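Long-range contacts in Serine/threonine-protein kinase Tel1 (Chaetomium thermophilum, PDB 6SKY), which phosphorylates serine and threonine residues of proteins with ATP and probably acts as a sensor of DNA damage that switches on checkpoint signalling: residues A[1655-1660]-A[1844-1848]; A[1827-1831]-A[1874-1880]; A[2435-2441]-A[2485-2490]; A[2465-2469]-A[2506-2511]. All blocks are in the same frame, centred on the assembly; numbering follows the deposited sequence.

Contact 1 of 4, residues A[1655-1660]-A[1844-1848]; sequences SQLQEY and NTILY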
# COMPACT_ATOMS: atom_id res chain seq x y z
N SER A 1655 -27.52 19.68 27.37
CA SER A 1655 -28.84 19.78 27.98
C SER A 1655 -28.70 20.36 29.38
O SER A 1655 -27.61 20.53 29.92
CB SER A 1655 -29.53 18.42 28.03
OG SER A 1655 -28.72 17.45 28.67
N GLN A 1656 -29.85 20.67 29.98
CA GLN A 1656 -29.91 21.18 31.33
C GLN A 1656 -30.33 20.11 32.33
O GLN A 1656 -30.65 20.45 33.46
CB GLN A 1656 -30.88 22.35 31.41
CG GLN A 1656 -30.41 23.58 30.69
CD GLN A 1656 -29.40 24.36 31.48
OE1 GLN A 1656 -28.30 24.64 30.99
NE2 GLN A 1656 -29.75 24.73 32.69
N LEU A 1657 -30.32 18.84 31.94
CA LEU A 1657 -30.80 17.80 32.83
C LEU A 1657 -29.97 17.70 34.09
O LEU A 1657 -30.47 17.26 35.13
CB LEU A 1657 -30.83 16.47 32.10
CG LEU A 1657 -32.07 16.23 31.25
CD1 LEU A 1657 -32.13 14.80 30.83
CD2 LEU A 1657 -33.30 16.60 32.03
N GLN A 1658 -28.71 18.11 34.04
CA GLN A 1658 -27.87 18.05 35.23
C GLN A 1658 -28.34 19.04 36.29
O GLN A 1658 -28.32 18.74 37.48
CB GLN A 1658 -26.42 18.31 34.87
CG GLN A 1658 -25.55 17.08 34.92
CD GLN A 1658 -24.21 17.35 35.56
OE1 GLN A 1658 -23.90 18.48 35.91
NE2 GLN A 1658 -23.41 16.30 35.72
N GLU A 1659 -28.80 20.22 35.87
CA GLU A 1659 -29.30 21.18 36.84
C GLU A 1659 -30.65 20.75 37.40
O GLU A 1659 -30.91 20.90 38.59
CB GLU A 1659 -29.41 22.56 36.21
CG GLU A 1659 -28.67 22.69 34.90
CD GLU A 1659 -27.16 22.60 35.04
OE1 GLU A 1659 -26.65 22.78 36.17
OE2 GLU A 1659 -26.49 22.35 34.02
N TYR A 1660 -31.52 20.21 36.55
CA TYR A 1660 -32.80 19.72 37.04
C TYR A 1660 -32.60 18.56 38.00
O TYR A 1660 -33.43 18.36 38.89
CB TYR A 1660 -33.68 19.28 35.88
CG TYR A 1660 -33.90 20.30 34.81
CD1 TYR A 1660 -33.73 21.64 35.05
CD2 TYR A 1660 -34.28 19.91 33.55
CE1 TYR A 1660 -33.92 22.56 34.06
CE2 TYR A 1660 -34.49 20.82 32.56
CZ TYR A 1660 -34.30 22.14 32.82
OH TYR A 1660 -34.51 23.04 31.81
N ASN A 1844 -35.60 20.96 26.32
CA ASN A 1844 -35.21 20.54 27.66
C ASN A 1844 -36.41 20.14 28.50
O ASN A 1844 -36.29 19.25 29.35
CB ASN A 1844 -34.44 21.65 28.34
CG ASN A 1844 -33.01 21.68 27.93
OD1 ASN A 1844 -32.49 22.71 27.51
ND2 ASN A 1844 -32.35 20.55 28.03
N THR A 1845 -37.58 20.74 28.28
CA THR A 1845 -38.76 20.28 29.00
C THR A 1845 -39.17 18.88 28.56
O THR A 1845 -39.54 18.05 29.39
CB THR A 1845 -39.91 21.25 28.78
OG1 THR A 1845 -39.50 22.56 29.17
CG2 THR A 1845 -41.09 20.86 29.63
N ILE A 1846 -39.14 18.61 27.26
CA ILE A 1846 -39.44 17.26 26.78
C ILE A 1846 -38.48 16.25 27.39
O ILE A 1846 -38.89 15.18 27.86
CB ILE A 1846 -39.40 17.22 25.24
CG1 ILE A 1846 -40.50 18.08 24.64
CG2 ILE A 1846 -39.54 15.81 24.75
CD1 ILE A 1846 -40.45 18.14 23.16
N LEU A 1847 -37.19 16.57 27.38
CA LEU A 1847 -36.21 15.68 27.98
C LEU A 1847 -36.50 15.44 29.46
O LEU A 1847 -36.44 14.31 29.93
CB LEU A 1847 -34.81 16.25 27.82
CG LEU A 1847 -34.17 16.18 26.45
CD1 LEU A 1847 -32.79 16.75 26.56
CD2 LEU A 1847 -34.12 14.76 26.00
N TYR A 1848 -36.81 16.50 30.20
CA TYR A 1848 -37.08 16.34 31.62
C TYR A 1848 -38.31 15.48 31.85
O TYR A 1848 -38.33 14.67 32.78
CB TYR A 1848 -37.26 17.70 32.28
CG TYR A 1848 -37.66 17.61 33.73
CD1 TYR A 1848 -36.74 17.30 34.69
CD2 TYR A 1848 -38.97 17.83 34.12
CE1 TYR A 1848 -37.10 17.21 36.00
CE2 TYR A 1848 -39.33 17.74 35.42
CZ TYR A 1848 -38.39 17.43 36.36
OH TYR A 1848 -38.74 17.34 37.67

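Contact 2 of 4, residues A[1827-1831]-A[1874-1880]; sequences WLNFT and AAAAATR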
# COMPACT_ATOMS: atom_id res chain seq x y z
N TRP A 1827 -44.61 24.86 17.17
CA TRP A 1827 -43.43 25.41 17.82
C TRP A 1827 -42.16 24.68 17.42
O TRP A 1827 -41.09 25.30 17.38
CB TRP A 1827 -43.58 25.36 19.33
CG TRP A 1827 -44.55 26.32 19.86
CD1 TRP A 1827 -44.99 27.45 19.27
CD2 TRP A 1827 -45.23 26.23 21.12
NE1 TRP A 1827 -45.89 28.09 20.08
CE2 TRP A 1827 -46.05 27.35 21.22
CE3 TRP A 1827 -45.21 25.31 22.16
CZ2 TRP A 1827 -46.86 27.58 22.32
CZ3 TRP A 1827 -46.00 25.53 23.25
CH2 TRP A 1827 -46.81 26.66 23.32
N LEU A 1828 -42.23 23.38 17.16
CA LEU A 1828 -41.02 22.64 16.84
C LEU A 1828 -40.54 22.89 15.42
O LEU A 1828 -39.36 22.70 15.14
CB LEU A 1828 -41.24 21.15 17.06
CG LEU A 1828 -41.43 20.71 18.52
CD1 LEU A 1828 -41.68 19.23 18.58
CD2 LEU A 1828 -40.24 21.07 19.37
N ASN A 1829 -41.43 23.31 14.53
CA ASN A 1829 -41.06 23.63 13.15
C ASN A 1829 -40.83 25.13 12.99
O ASN A 1829 -41.46 25.79 12.18
CB ASN A 1829 -42.13 23.14 12.19
CG ASN A 1829 -42.31 21.64 12.24
OD1 ASN A 1829 -41.35 20.89 12.08
ND2 ASN A 1829 -43.53 21.20 12.46
N PHE A 1830 -39.90 25.67 13.77
CA PHE A 1830 -39.74 27.12 13.88
C PHE A 1830 -38.28 27.50 13.71
O PHE A 1830 -37.51 27.48 14.67
CB PHE A 1830 -40.27 27.62 15.22
CG PHE A 1830 -40.96 28.93 15.14
CD1 PHE A 1830 -42.33 29.00 15.04
CD2 PHE A 1830 -40.24 30.11 15.15
CE1 PHE A 1830 -42.97 30.20 14.97
CE2 PHE A 1830 -40.87 31.32 15.08
CZ PHE A 1830 -42.24 31.37 14.99
N THR A 1831 -37.90 27.86 12.49
CA THR A 1831 -36.54 28.28 12.18
C THR A 1831 -36.46 29.79 12.35
O THR A 1831 -36.98 30.54 11.52
CB THR A 1831 -36.16 27.87 10.76
OG1 THR A 1831 -36.65 26.56 10.49
CG2 THR A 1831 -34.65 27.89 10.59
N ALA A 1874 -39.04 16.95 16.61
CA ALA A 1874 -38.18 17.27 17.73
C ALA A 1874 -36.72 17.02 17.41
O ALA A 1874 -35.85 17.78 17.83
CB ALA A 1874 -38.61 16.48 18.96
N ALA A 1875 -36.43 15.96 16.65
CA ALA A 1875 -35.06 15.71 16.23
C ALA A 1875 -34.54 16.82 15.33
O ALA A 1875 -33.42 17.31 15.51
CB ALA A 1875 -34.97 14.37 15.51
N ALA A 1876 -35.35 17.23 14.35
CA ALA A 1876 -34.95 18.34 13.49
C ALA A 1876 -34.74 19.62 14.29
O ALA A 1876 -33.76 20.34 14.08
CB ALA A 1876 -35.99 18.55 12.41
N ALA A 1877 -35.64 19.90 15.23
CA ALA A 1877 -35.52 21.10 16.06
C ALA A 1877 -34.24 21.08 16.87
O ALA A 1877 -33.53 22.08 16.95
CB ALA A 1877 -36.72 21.21 16.98
N ALA A 1878 -33.92 19.94 17.49
CA ALA A 1878 -32.70 19.85 18.27
C ALA A 1878 -31.45 19.89 17.41
O ALA A 1878 -30.38 20.25 17.90
CB ALA A 1878 -32.71 18.59 19.12
N THR A 1879 -31.56 19.51 16.13
CA THR A 1879 -30.44 19.69 15.22
C THR A 1879 -30.23 21.15 14.87
O THR A 1879 -29.10 21.59 14.68
CB THR A 1879 -30.65 18.88 13.95
OG1 THR A 1879 -31.12 17.57 14.30
CG2 THR A 1879 -29.36 18.73 13.21
N ARG A 1880 -31.32 21.92 14.77
CA ARG A 1880 -31.19 23.36 14.54
C ARG A 1880 -30.52 24.07 15.71
O ARG A 1880 -29.79 25.04 15.49
CB ARG A 1880 -32.56 23.96 14.26
CG ARG A 1880 -32.82 24.26 12.81
CD ARG A 1880 -34.19 23.79 12.39
NE ARG A 1880 -35.21 24.13 13.37
CZ ARG A 1880 -36.40 23.56 13.41
NH1 ARG A 1880 -37.28 23.91 14.33
NH2 ARG A 1880 -36.72 22.62 12.53

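Contact 3 of 4, residues A[2435-2441]-A[2485-2490]; sequences SSRLQDH and SRQRAT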
# COMPACT_ATOMS: atom_id res chain seq x y z
N SER A 2435 5.54 -22.46 38.78
CA SER A 2435 5.18 -23.41 39.81
C SER A 2435 4.62 -24.71 39.25
O SER A 2435 4.34 -25.63 40.02
CB SER A 2435 4.17 -22.79 40.78
OG SER A 2435 2.98 -22.44 40.11
N SER A 2436 4.42 -24.80 37.95
CA SER A 2436 3.98 -26.03 37.33
C SER A 2436 5.13 -26.93 36.92
O SER A 2436 4.91 -28.11 36.65
CB SER A 2436 3.12 -25.71 36.10
OG SER A 2436 3.14 -26.78 35.18
N ARG A 2437 6.35 -26.40 36.87
CA ARG A 2437 7.53 -27.17 36.50
C ARG A 2437 8.38 -27.54 37.70
O ARG A 2437 9.48 -28.06 37.52
CB ARG A 2437 8.37 -26.38 35.50
CG ARG A 2437 7.65 -26.04 34.23
CD ARG A 2437 7.49 -27.26 33.37
NE ARG A 2437 8.77 -27.91 33.14
CZ ARG A 2437 9.44 -27.87 32.00
NH1 ARG A 2437 8.95 -27.21 30.96
NH2 ARG A 2437 10.60 -28.49 31.89
N LEU A 2438 7.90 -27.29 38.91
CA LEU A 2438 8.68 -27.60 40.09
C LEU A 2438 8.75 -29.10 40.29
O LEU A 2438 7.76 -29.81 40.16
CB LEU A 2438 8.05 -26.96 41.32
CG LEU A 2438 8.16 -25.45 41.43
CD1 LEU A 2438 7.45 -24.98 42.66
CD2 LEU A 2438 9.60 -25.07 41.49
N GLN A 2439 9.95 -29.58 40.62
CA GLN A 2439 10.17 -30.97 40.97
C GLN A 2439 11.39 -31.04 41.86
O GLN A 2439 12.20 -30.11 41.91
CB GLN A 2439 10.35 -31.85 39.74
CG GLN A 2439 9.05 -32.33 39.15
CD GLN A 2439 9.25 -33.10 37.89
OE1 GLN A 2439 10.37 -33.31 37.45
NE2 GLN A 2439 8.15 -33.53 37.30
N ASP A 2440 11.52 -32.14 42.59
CA ASP A 2440 12.67 -32.35 43.46
C ASP A 2440 13.55 -33.39 42.78
O ASP A 2440 13.39 -34.60 42.98
CB ASP A 2440 12.25 -32.77 44.85
CG ASP A 2440 11.16 -33.79 44.83
OD1 ASP A 2440 10.43 -33.85 43.83
OD2 ASP A 2440 11.03 -34.53 45.83
N HIS A 2441 14.50 -32.91 41.97
CA HIS A 2441 15.35 -33.78 41.19
C HIS A 2441 16.83 -33.55 41.39
O HIS A 2441 17.63 -34.33 40.86
CB HIS A 2441 15.03 -33.64 39.69
CG HIS A 2441 13.83 -34.42 39.26
ND1 HIS A 2441 13.13 -35.23 40.12
CD2 HIS A 2441 13.21 -34.51 38.07
CE1 HIS A 2441 12.13 -35.80 39.47
NE2 HIS A 2441 12.15 -35.37 38.22
N SER A 2485 6.14 -35.38 42.80
CA SER A 2485 7.37 -34.60 42.88
C SER A 2485 7.07 -33.11 42.98
O SER A 2485 7.71 -32.39 43.75
CB SER A 2485 8.23 -34.89 41.66
OG SER A 2485 8.05 -36.22 41.23
N ARG A 2486 6.11 -32.63 42.19
CA ARG A 2486 5.70 -31.24 42.27
C ARG A 2486 5.19 -30.91 43.66
O ARG A 2486 5.54 -29.86 44.22
CB ARG A 2486 4.63 -30.95 41.22
CG ARG A 2486 4.23 -29.51 41.14
CD ARG A 2486 3.03 -29.31 40.25
NE ARG A 2486 3.26 -29.81 38.90
CZ ARG A 2486 2.59 -30.81 38.35
NH1 ARG A 2486 1.64 -31.43 39.03
NH2 ARG A 2486 2.87 -31.19 37.12
N GLN A 2487 4.37 -31.78 44.24
CA GLN A 2487 3.86 -31.55 45.58
C GLN A 2487 4.98 -31.52 46.60
O GLN A 2487 4.98 -30.68 47.51
CB GLN A 2487 2.83 -32.62 45.94
CG GLN A 2487 3.01 -33.27 47.29
CD GLN A 2487 2.51 -32.42 48.43
OE1 GLN A 2487 3.27 -32.05 49.32
NE2 GLN A 2487 1.22 -32.11 48.41
N ARG A 2488 5.98 -32.39 46.45
CA ARG A 2488 7.09 -32.41 47.40
C ARG A 2488 7.93 -31.15 47.31
O ARG A 2488 8.32 -30.57 48.33
CB ARG A 2488 7.94 -33.65 47.17
CG ARG A 2488 7.29 -34.93 47.63
CD ARG A 2488 8.25 -36.09 47.54
NE ARG A 2488 8.63 -36.38 46.15
CZ ARG A 2488 9.59 -37.21 45.80
NH1 ARG A 2488 10.30 -37.84 46.74
NH2 ARG A 2488 9.87 -37.41 44.52
N ALA A 2489 8.22 -30.70 46.09
CA ALA A 2489 9.02 -29.49 45.92
C ALA A 2489 8.30 -28.27 46.46
O ALA A 2489 8.89 -27.43 47.15
CB ALA A 2489 9.38 -29.30 44.45
N THR A 2490 7.01 -28.14 46.15
CA THR A 2490 6.26 -27.01 46.68
C THR A 2490 6.15 -27.08 48.20
O THR A 2490 6.15 -26.04 48.86
CB THR A 2490 4.89 -26.94 46.04
OG1 THR A 2490 5.00 -27.26 44.65
CG2 THR A 2490 4.34 -25.55 46.15

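Contact 4 of 4, residues A[2465-2469]-A[2506-2511]; sequences MYHIW and IWPAID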
# COMPACT_ATOMS: atom_id res chain seq x y z
N MET A 2465 2.30 -16.61 46.95
CA MET A 2465 2.07 -17.51 48.07
C MET A 2465 0.79 -18.31 47.93
O MET A 2465 0.71 -19.40 48.49
CB MET A 2465 2.09 -16.73 49.37
CG MET A 2465 3.31 -17.08 50.19
SD MET A 2465 4.12 -15.67 50.93
CE MET A 2465 2.78 -15.04 51.89
N TYR A 2466 -0.19 -17.83 47.17
CA TYR A 2466 -1.35 -18.68 46.92
C TYR A 2466 -1.01 -19.82 45.98
O TYR A 2466 -1.55 -20.92 46.13
CB TYR A 2466 -2.49 -17.84 46.36
CG TYR A 2466 -3.28 -17.15 47.42
CD1 TYR A 2466 -4.21 -17.84 48.16
CD2 TYR A 2466 -3.10 -15.81 47.69
CE1 TYR A 2466 -4.94 -17.22 49.14
CE2 TYR A 2466 -3.82 -15.19 48.66
CZ TYR A 2466 -4.73 -15.89 49.38
OH TYR A 2466 -5.46 -15.27 50.36
N HIS A 2467 -0.12 -19.59 45.02
CA HIS A 2467 0.37 -20.68 44.19
C HIS A 2467 1.10 -21.71 45.03
O HIS A 2467 0.93 -22.92 44.84
CB HIS A 2467 1.29 -20.15 43.10
CG HIS A 2467 0.58 -19.35 42.06
ND1 HIS A 2467 0.69 -17.98 41.99
CD2 HIS A 2467 -0.25 -19.72 41.06
CE1 HIS A 2467 -0.04 -17.54 40.98
NE2 HIS A 2467 -0.62 -18.57 40.41
N ILE A 2468 1.92 -21.25 45.97
CA ILE A 2468 2.63 -22.19 46.83
C ILE A 2468 1.65 -22.98 47.69
O ILE A 2468 1.78 -24.20 47.85
CB ILE A 2468 3.68 -21.46 47.68
CG1 ILE A 2468 4.74 -20.86 46.78
CG2 ILE A 2468 4.30 -22.40 48.67
CD1 ILE A 2468 5.22 -21.79 45.71
N TRP A 2469 0.66 -22.30 48.27
CA TRP A 2469 -0.32 -22.99 49.10
C TRP A 2469 -1.07 -24.05 48.31
O TRP A 2469 -1.23 -25.18 48.76
CB TRP A 2469 -1.30 -21.99 49.72
CG TRP A 2469 -2.13 -22.61 50.79
CD1 TRP A 2469 -1.84 -22.67 52.10
CD2 TRP A 2469 -3.39 -23.27 50.62
NE1 TRP A 2469 -2.84 -23.32 52.78
CE2 TRP A 2469 -3.80 -23.70 51.88
CE3 TRP A 2469 -4.21 -23.53 49.52
CZ2 TRP A 2469 -4.99 -24.38 52.08
CZ3 TRP A 2469 -5.39 -24.21 49.73
CH2 TRP A 2469 -5.77 -24.62 50.99
N ILE A 2506 2.96 -13.19 57.05
CA ILE A 2506 2.09 -13.23 55.88
C ILE A 2506 1.78 -14.66 55.47
O ILE A 2506 0.68 -14.94 55.01
CB ILE A 2506 2.71 -12.44 54.71
CG1 ILE A 2506 3.28 -11.12 55.19
CG2 ILE A 2506 1.66 -12.18 53.66
CD1 ILE A 2506 3.82 -10.27 54.09
N TRP A 2507 2.73 -15.56 55.62
CA TRP A 2507 2.48 -16.94 55.21
C TRP A 2507 1.51 -17.64 56.15
O TRP A 2507 0.62 -18.36 55.67
CB TRP A 2507 3.79 -17.72 55.09
CG TRP A 2507 3.59 -19.18 54.92
CD1 TRP A 2507 3.88 -20.14 55.81
CD2 TRP A 2507 3.03 -19.85 53.78
NE1 TRP A 2507 3.55 -21.38 55.32
CE2 TRP A 2507 3.03 -21.22 54.06
CE3 TRP A 2507 2.54 -19.42 52.55
CZ2 TRP A 2507 2.55 -22.16 53.17
CZ3 TRP A 2507 2.07 -20.35 51.67
CH2 TRP A 2507 2.07 -21.70 51.98
N PRO A 2508 1.62 -17.50 57.48
CA PRO A 2508 0.61 -18.13 58.34
C PRO A 2508 -0.79 -17.57 58.14
O PRO A 2508 -1.77 -18.32 58.24
CB PRO A 2508 1.14 -17.85 59.74
CG PRO A 2508 2.58 -17.72 59.56
CD PRO A 2508 2.75 -17.00 58.28
N ALA A 2509 -0.91 -16.27 57.87
CA ALA A 2509 -2.22 -15.70 57.60
C ALA A 2509 -2.86 -16.35 56.38
O ALA A 2509 -4.02 -16.76 56.42
CB ALA A 2509 -2.10 -14.19 57.42
N ILE A 2510 -2.10 -16.45 55.29
CA ILE A 2510 -2.62 -17.05 54.07
C ILE A 2510 -2.93 -18.52 54.29
O ILE A 2510 -3.92 -19.05 53.79
CB ILE A 2510 -1.62 -16.84 52.92
CG1 ILE A 2510 -1.66 -15.39 52.46
CG2 ILE A 2510 -1.92 -17.77 51.76
CD1 ILE A 2510 -0.81 -15.12 51.28
N ASP A 2511 -2.11 -19.19 55.10
CA ASP A 2511 -2.36 -20.59 55.43
C ASP A 2511 -3.72 -20.77 56.11
O ASP A 2511 -4.59 -21.49 55.61
CB ASP A 2511 -1.24 -21.10 56.33
CG ASP A 2511 -0.90 -22.54 56.08
OD1 ASP A 2511 -1.43 -23.11 55.12
OD2 ASP A 2511 -0.10 -23.10 56.85

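Contact 1 of 4, residues A[1655-1660]-A[1844-1848]
The Tyr1660 and Tyr1848 rings meet with their planes 85° apart and their centroids 5.5 Å from each other, in an oblique pairing. Their closest atoms are Tyr1660 CD2 and Tyr1848 CD1, at 3.8 Å. One face of the Tyr1660 ring is covered from within its own segment, since Gln1656 O sits above the ring centre. Asn1844 O lies at that ring's edge, near its plane, on the CE2 side, and the hydroxyl OH of Tyr1660 is 3.7 Å from Asn1844 CB. At the edge of the Tyr1848 ring stands a methyl group, CD2 of Leu1657, which also packs 3.8 Å from Tyr1848 CA. A chi1 of 175° sets the Tyr1848 ring on the carbonyl side of its own backbone, beside Tyr1660 and toward Phe1800, which meets it edge-to-face. The polar end of this tyrosine bonds outside the contact, to Ser1670 OG.

One turn earlier in the helix, Asn1844 is covered by the other segment more than any other residue of the contact. Its side chain lies against the start of helix 1657-1663, where Gln1656 holds the N-cap position, and near Ser1655. Leu1847 completes the apolar strip: its CD1 touches Ser1655 CB at 3.9 Å, and its CB faces Leu1657 CD1 at 4.3 Å. Pro2732, at the start of helix 2732-2755, packs on both leucines.

Apolar and aromatic surfaces therefore carry most of this buried joint. The Tyr1848 hydroxyl is satisfied by its serine partner, so the ring can pack deep inside without leaving that oxygen unbonded.

Contact 2 of 4, residues A[1827-1831]-A[1874-1880]
Arg1880 NH1 reaches back along its own helix to Leu1828 O and gives it a hydrogen bond with an N-H...O angle of 151°; the modelled length of 2.5 Å is shorter than usual and its exact value doubtful. The carbonyl oxygen lies near the guanidinium plane, at its edge, while NH1 approaches tilted 33° from the carbonyl plane. Bends at chi2 and chi3 fold the arginine chain over the helix surface, and Ala1877 CA comes to lie under the centre of one guanidinium face.

The tight part is around Leu1828. Its CD1 rests 4.1 Å from Ala1874 CB, one turn before Ala1877, and its CD2 is 4.3 Å from Ala1877 CB. The same alanine methyl touches Leu1828 O at 3.5 Å, so side chain and carbonyl of this leucine both press on one strip of the helix. With alanines at 1874 and 1877, the loop backbone can come close: the CA atoms of Leu1828 and Ala1877 are 5.8 Å apart. Val1869 adds a further apolar neighbour to Leu1828.

Toward solvent the fit slackens. Exposed Thr1831 places OG1 over the other guanidinium face, 4.0 Å from Arg1880 NE, a touch without a hydrogen bond. Exposed Asn1829 directs its CB away from the helix. Phe1830 also turns from the helix, but its ring is buried against Arg1755, Glu1758 and Ala1835.

The chain thus leaves helix 1815-1827, runs past the alanine-rich flank of helix 1871-1880 and enters helix 1836-1849: an inter-helical loop packed on a later helix, as befits the alpha solenoid of this kinase.

Contact 3 of 4, residues A[2435-2441]-A[2485-2490]
Arg2486 and Arg2488 reach out from one helix to different parts of the 2435-2441 loop, and their conformations set the two grips. Arg2486 points CG away from its own N (chi1 -175°) and stays extended until a bend at chi3, which carries NE to Ser2436 O. That hydrogen bond is 3.3 Å long with an N-H...O angle of 159°; the oxygen is near the guanidinium plane, whereas NE stands above the carbonyl plane.

Arg2488 starts out differently, with CG beside the backbone N and opposite the carbonyl carbon, and also bends at chi3. Asp2440 puts its CG between its own N and carbonyl carbon (chi1 43°), bringing the carboxylate over the arginine. OD2 sits above the centre of the guanidinium, 3.0 Å from Arg2488 NE, and the two planes stand nearly perpendicular. This salt bridge rests on charge, as no N-H points at the oxygen. Lys2492 forms a weak, long ion pair with the same OD2.

Between these grips the loop backbone lies close to the helix. Leu2438 O receives a CA-H...O contact from Arg2486 CA at 3.3 Å, and Leu2438 CB packs 4.1 Å from Ala2489 CB. Gln2439 adds its CG against Ser2485 CB at 3.7 Å. Thr2490 turns its hydroxyl back along the helix, giving Arg2486 O a hydrogen bond of 2.7 Å from OG1.

The contact is a loop of the helical FAT region packed on a later helix: the connection from helix 2431-2434 to helix 2444-2459 is bound along the flank of helix 2483-2497.

Contact 4 of 4, residues A[2465-2469]-A[2506-2511]
Segment 2465-2469 of helix 2461-2472 and the opening turns 2507-2511 of helix 2507-2522 cross at -56°, their local axes 10.4 Å apart at closest approach. Within the first, the backbone is kinked where the N atoms of Tyr2466 and His2467 lack a bond to the preceding turn; Ile2506 leads into the second.

At the N-terminal end of both segments, bends at chi2 and chi3 curl the Met2465 chain across the start of the other helix, so that CG lies 3.4 Å from Trp2507 CE3, while the terminal methyl CE sits 3.5 Å from Ile2506 CG2 and also touches Ile2510 CD1. Ile2510 has a second role: its CG2 stands over one face of the Tyr2466 ring, 4.2 Å from the centroid and 15° off the normal, a CH-pi contact.

At the C-terminal end Trp2469 takes over. A chi1 of -169° extends its indole toward Asp2511, where NE1 gives OD1 a weak hydrogen bond of 2.7 Å. The carboxylate stands steeply to the indole, and the angle at the hydrogen is poor. Asp2511 OD1 also takes a salt bridge from Arg2473, probably its stronger tie. The two tryptophans meet obliquely, Trp2507 CH2 being 4.0 Å from Trp2469 CD1, near the plane of the Trp2469 ring.

This is helix-on-helix packing through large apolar and aromatic side chains, the first helix belonging to the FAT region. Helix 2483-2497 covers one flank: its Ala2494 packs on both Ile2468 and Trp2507, and its Leu2497 on Met2465. Helix 2444-2459 adds Val2453 and Cys2457 against Ile2468, while Pro2558, from a loop, packs on Tyr2466.

The four contacts form two distant pairs. Contacts 1 and 2 have centres 16 Å apart and join consecutive helices, 1836-1849 and 1871-1880, to other parts of the chain; contacts 3 and 4, with centres 17 Å apart, touch directly where Thr2490 packs on Ile2468. The centres of contacts 1 and 3 are about 65 Å apart, on opposite sides of the chain's centre. Contacts 1 and 4 are buried and depend mainly on apolar and aromatic packing, although contact 4 adds a weak indole bond. Contacts 2 and 3 are partly buried loop-on-helix joints in which arginines hold loop carbonyls, and contact 3 alone has a salt bridge between its segments.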